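Local structure of UPF0147 protein MMP1188 (Methanococcus maripaludis S2, 2QZG) at the interface of chains A and B. The protein is of unknown function, a small all-helical archaeal protein of the UPF0147 family whose two copies pair about a two-fold axis in the crystal. Sequence-based numbering; all coordinates share one arbitrary frame. Chains: chain A/B, Conserved uncharacterized archaeal protein.

The interface of chains A and B. Residues chain A 10, 15, 18-19, 88, 91; chain B 80, 83, 87.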
ATOM      1  N   LEU A  10       0.735 -12.317   6.946  1.00 51.38           N
ATOM      2  CA  LEU A  10      -0.602 -11.710   6.997  1.00 48.64           C
ATOM      3  C   LEU A  10      -1.610 -12.609   6.275  1.00 45.80           C
ATOM      4  O   LEU A  10      -1.387 -12.973   5.134  1.00 45.62           O
ATOM      5  CB  LEU A  10      -0.610 -10.308   6.384  1.00 48.85           C
ATOM      6  CG  LEU A  10      -0.383  -9.094   7.281  1.00 49.93           C
ATOM      7  CD1 LEU A  10      -0.397  -7.844   6.408  1.00 51.45           C
ATOM      8  CD2 LEU A  10      -1.437  -8.975   8.365  1.00 50.19           C
ATOM      9  N   LYS A  15      -5.644  -9.056   5.538  1.00 32.74           N
ATOM     10  CA  LYS A  15      -5.393  -8.144   4.392  1.00 34.43           C
ATOM     11  C   LYS A  15      -6.663  -7.418   3.997  1.00 34.52           C
ATOM     12  O   LYS A  15      -6.668  -6.215   3.835  1.00 34.39           O
ATOM     13  CB  LYS A  15      -4.797  -8.915   3.201  1.00 34.69           C
ATOM     14  CG  LYS A  15      -3.318  -9.293   3.409  1.00 35.53           C
ATOM     15  CD  LYS A  15      -2.826 -10.257   2.340  1.00 35.31           C
ATOM     16  CE  LYS A  15      -1.313 -10.429   2.451  1.00 37.74           C
ATOM     17  NZ  LYS A  15      -0.753 -11.382   1.444  1.00 40.24           N
ATOM     18  N   ASN A  18      -7.604  -4.846   6.651  1.00 36.20           N
ATOM     19  CA  ASN A  18      -6.731  -3.694   6.568  1.00 36.37           C
ATOM     20  C   ASN A  18      -7.114  -2.793   5.392  1.00 36.31           C
ATOM     21  O   ASN A  18      -7.256  -1.574   5.544  1.00 35.37           O
ATOM     22  CB  ASN A  18      -5.278  -4.155   6.479  1.00 36.84           C
ATOM     23  CG  ASN A  18      -4.733  -4.679   7.816  1.00 38.84           C
ATOM     24  OD1 ASN A  18      -5.024  -4.145   8.894  1.00 41.60           O
ATOM     25  ND2 ASN A  18      -3.920  -5.720   7.741  1.00 40.62           N
ATOM     26  N   ILE A  19      -7.323  -3.393   4.221  1.00 36.31           N
ATOM     27  CA  ILE A  19      -7.783  -2.631   3.056  1.00 36.12           C
ATOM     28  C   ILE A  19      -9.161  -1.952   3.286  1.00 36.53           C
ATOM     29  O   ILE A  19      -9.352  -0.787   2.920  1.00 35.98           O
ATOM     30  CB  ILE A  19      -7.821  -3.492   1.789  1.00 36.47           C
ATOM     31  CG1 ILE A  19      -6.389  -3.920   1.388  1.00 36.84           C
ATOM     32  CG2 ILE A  19      -8.517  -2.688   0.649  1.00 38.11           C
ATOM     33  CD1 ILE A  19      -6.303  -5.122   0.419  1.00 36.77           C
ATOM     34  N   GLU A  88      -2.031  -2.689  -2.719  1.00 34.01           N
ATOM     35  CA  GLU A  88      -2.274  -3.791  -1.805  1.00 33.91           C
ATOM     36  C   GLU A  88      -3.225  -4.838  -2.398  1.00 34.02           C
ATOM     37  O   GLU A  88      -2.977  -6.020  -2.283  1.00 34.25           O
ATOM     38  CB  GLU A  88      -2.798  -3.277  -0.471  1.00 33.87           C
ATOM     39  CG  GLU A  88      -1.678  -2.686   0.386  1.00 36.76           C
ATOM     40  CD  GLU A  88      -2.171  -2.044   1.672  1.00 41.77           C
ATOM     41  OE1 GLU A  88      -3.391  -1.963   1.876  1.00 43.54           O
ATOM     42  OE2 GLU A  88      -1.320  -1.618   2.484  1.00 44.54           O
ATOM     43  N   THR A  91      -1.617  -7.338  -4.733  1.00 39.61           N
ATOM     44  CA  THR A  91      -0.811  -8.401  -4.133  1.00 40.42           C
ATOM     45  C   THR A  91      -1.636  -9.636  -3.784  1.00 41.52           C
ATOM     46  O   THR A  91      -1.088 -10.686  -3.513  1.00 41.77           O
ATOM     47  CB  THR A  91      -0.026  -7.921  -2.858  1.00 41.19           C
ATOM     48  OG1 THR A  91      -0.942  -7.657  -1.780  1.00 38.71           O
ATOM     49  CG2 THR A  91       0.768  -6.671  -3.168  1.00 39.57           C
TER
ATOM     50  N   THR B  80       2.044  -4.942   8.928  1.00 40.83           N
ATOM     51  CA  THR B  80       1.057  -4.289   8.051  1.00 42.05           C
ATOM     52  C   THR B  80       1.651  -3.117   7.286  1.00 42.29           C
ATOM     53  O   THR B  80       1.389  -2.954   6.084  1.00 42.71           O
ATOM     54  CB  THR B  80      -0.228  -3.850   8.835  1.00 42.26           C
ATOM     55  OG1 THR B  80      -0.977  -5.013   9.190  1.00 42.48           O
ATOM     56  CG2 THR B  80      -1.154  -2.952   7.971  1.00 42.70           C
ATOM     57  N   TRP B  83       3.911  -4.612   4.565  1.00 37.76           N
ATOM     58  CA  TRP B  83       3.074  -5.134   3.480  1.00 37.16           C
ATOM     59  C   TRP B  83       2.635  -3.999   2.528  1.00 37.45           C
ATOM     60  O   TRP B  83       2.791  -4.111   1.316  1.00 36.60           O
ATOM     61  CB  TRP B  83       1.883  -5.935   4.020  1.00 36.64           C
ATOM     62  CG  TRP B  83       0.845  -6.279   2.954  1.00 37.32           C
ATOM     63  CD1 TRP B  83       1.066  -6.940   1.778  1.00 36.81           C
ATOM     64  CD2 TRP B  83      -0.550  -5.968   2.980  1.00 36.43           C
ATOM     65  NE1 TRP B  83      -0.114  -7.067   1.072  1.00 36.32           N
ATOM     66  CE2 TRP B  83      -1.120  -6.484   1.795  1.00 36.34           C
ATOM     67  CE3 TRP B  83      -1.381  -5.321   3.903  1.00 38.41           C
ATOM     68  CZ2 TRP B  83      -2.479  -6.356   1.499  1.00 36.83           C
ATOM     69  CZ3 TRP B  83      -2.742  -5.211   3.611  1.00 35.44           C
ATOM     70  CH2 TRP B  83      -3.272  -5.732   2.427  1.00 37.16           C
ATOM     71  N   SER B  87       4.022  -3.655  -1.283  1.00 37.82           N
ATOM     72  CA  SER B  87       2.985  -3.565  -2.319  1.00 38.00           C
ATOM     73  C   SER B  87       3.221  -2.373  -3.244  1.00 37.55           C
ATOM     74  O   SER B  87       3.122  -2.484  -4.451  1.00 37.16           O
ATOM     75  CB  SER B  87       1.616  -3.428  -1.665  1.00 37.05           C
ATOM     76  OG  SER B  87       1.374  -4.569  -0.881  1.00 38.21           O
TER
HETATM   77  O   HOH W   1      -0.888  -1.171   5.055  1.00 48.12           O
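With its CG anti to the backbone N (chi1 169°), B:Trp83 points its indole away from its own helix and into chain A, between helices 12-27 and 76-90. A:Lys15 and A:Glu88 receive it from opposite sides: in both, CG lies beside the backbone N and the chain runs on extended. A:Lys15 lays its methylenes over one face, CG 3.8 Å from the centroid of the six-membered ring of B:Trp83. Against the other face lies A:Glu88, its CG 3.9 Å from the centroid of the B:Trp83 six-membered ring, and its carboxylate stacks nearly parallel to the indole, the planes 11° apart. The far rim reaches A:Ile19, whose CD1 comes crosswise to within 3.7 Å of B:Trp83 CH2. The side chains of A:Leu10 and B:Trp83 cross at about a right angle, with A:Leu10 CD1 against the CE3 side of the indole.

One edge of the ring is polar. B:Trp83 NE1 donates to the hydroxyl OG1 of A:Thr91, 3.0 Å away and close to the ring plane, in a fairly straight bond (154° at H). A:Thr91 OG1 in turn donates to A:Glu88 O at 2.7 Å, in the carbonyl plane on a lone pair, which commits the hydroxyl hydrogen to the carbonyl and leaves the oxygen to accept from the indole N-H. Further along, water 1 links A:Glu88 OE2 to the backbone O of B:Thr80, and the side chains of A:Asn18 and B:Thr80 approach from opposite directions, amide ND2 nearest hydroxyl OG1, in van der Waals contact. A leucine in place of B:Trp83 would probably leave the A:Thr91 hydroxyl without its indole donor and open a gap between A:Lys15 and A:Glu88.

Chain B contributes one face of helix 76-90; chain A supplies helix 12-27, the loop before it, the C-terminal end of its own helix 76-90 and, just beyond, A:Thr91. Two-fold symmetry repeats the arrangement with the chains exchanged, so each copy inserts its tryptophan into the other, consistent with a dimer, though the structure alone does not establish one in solution.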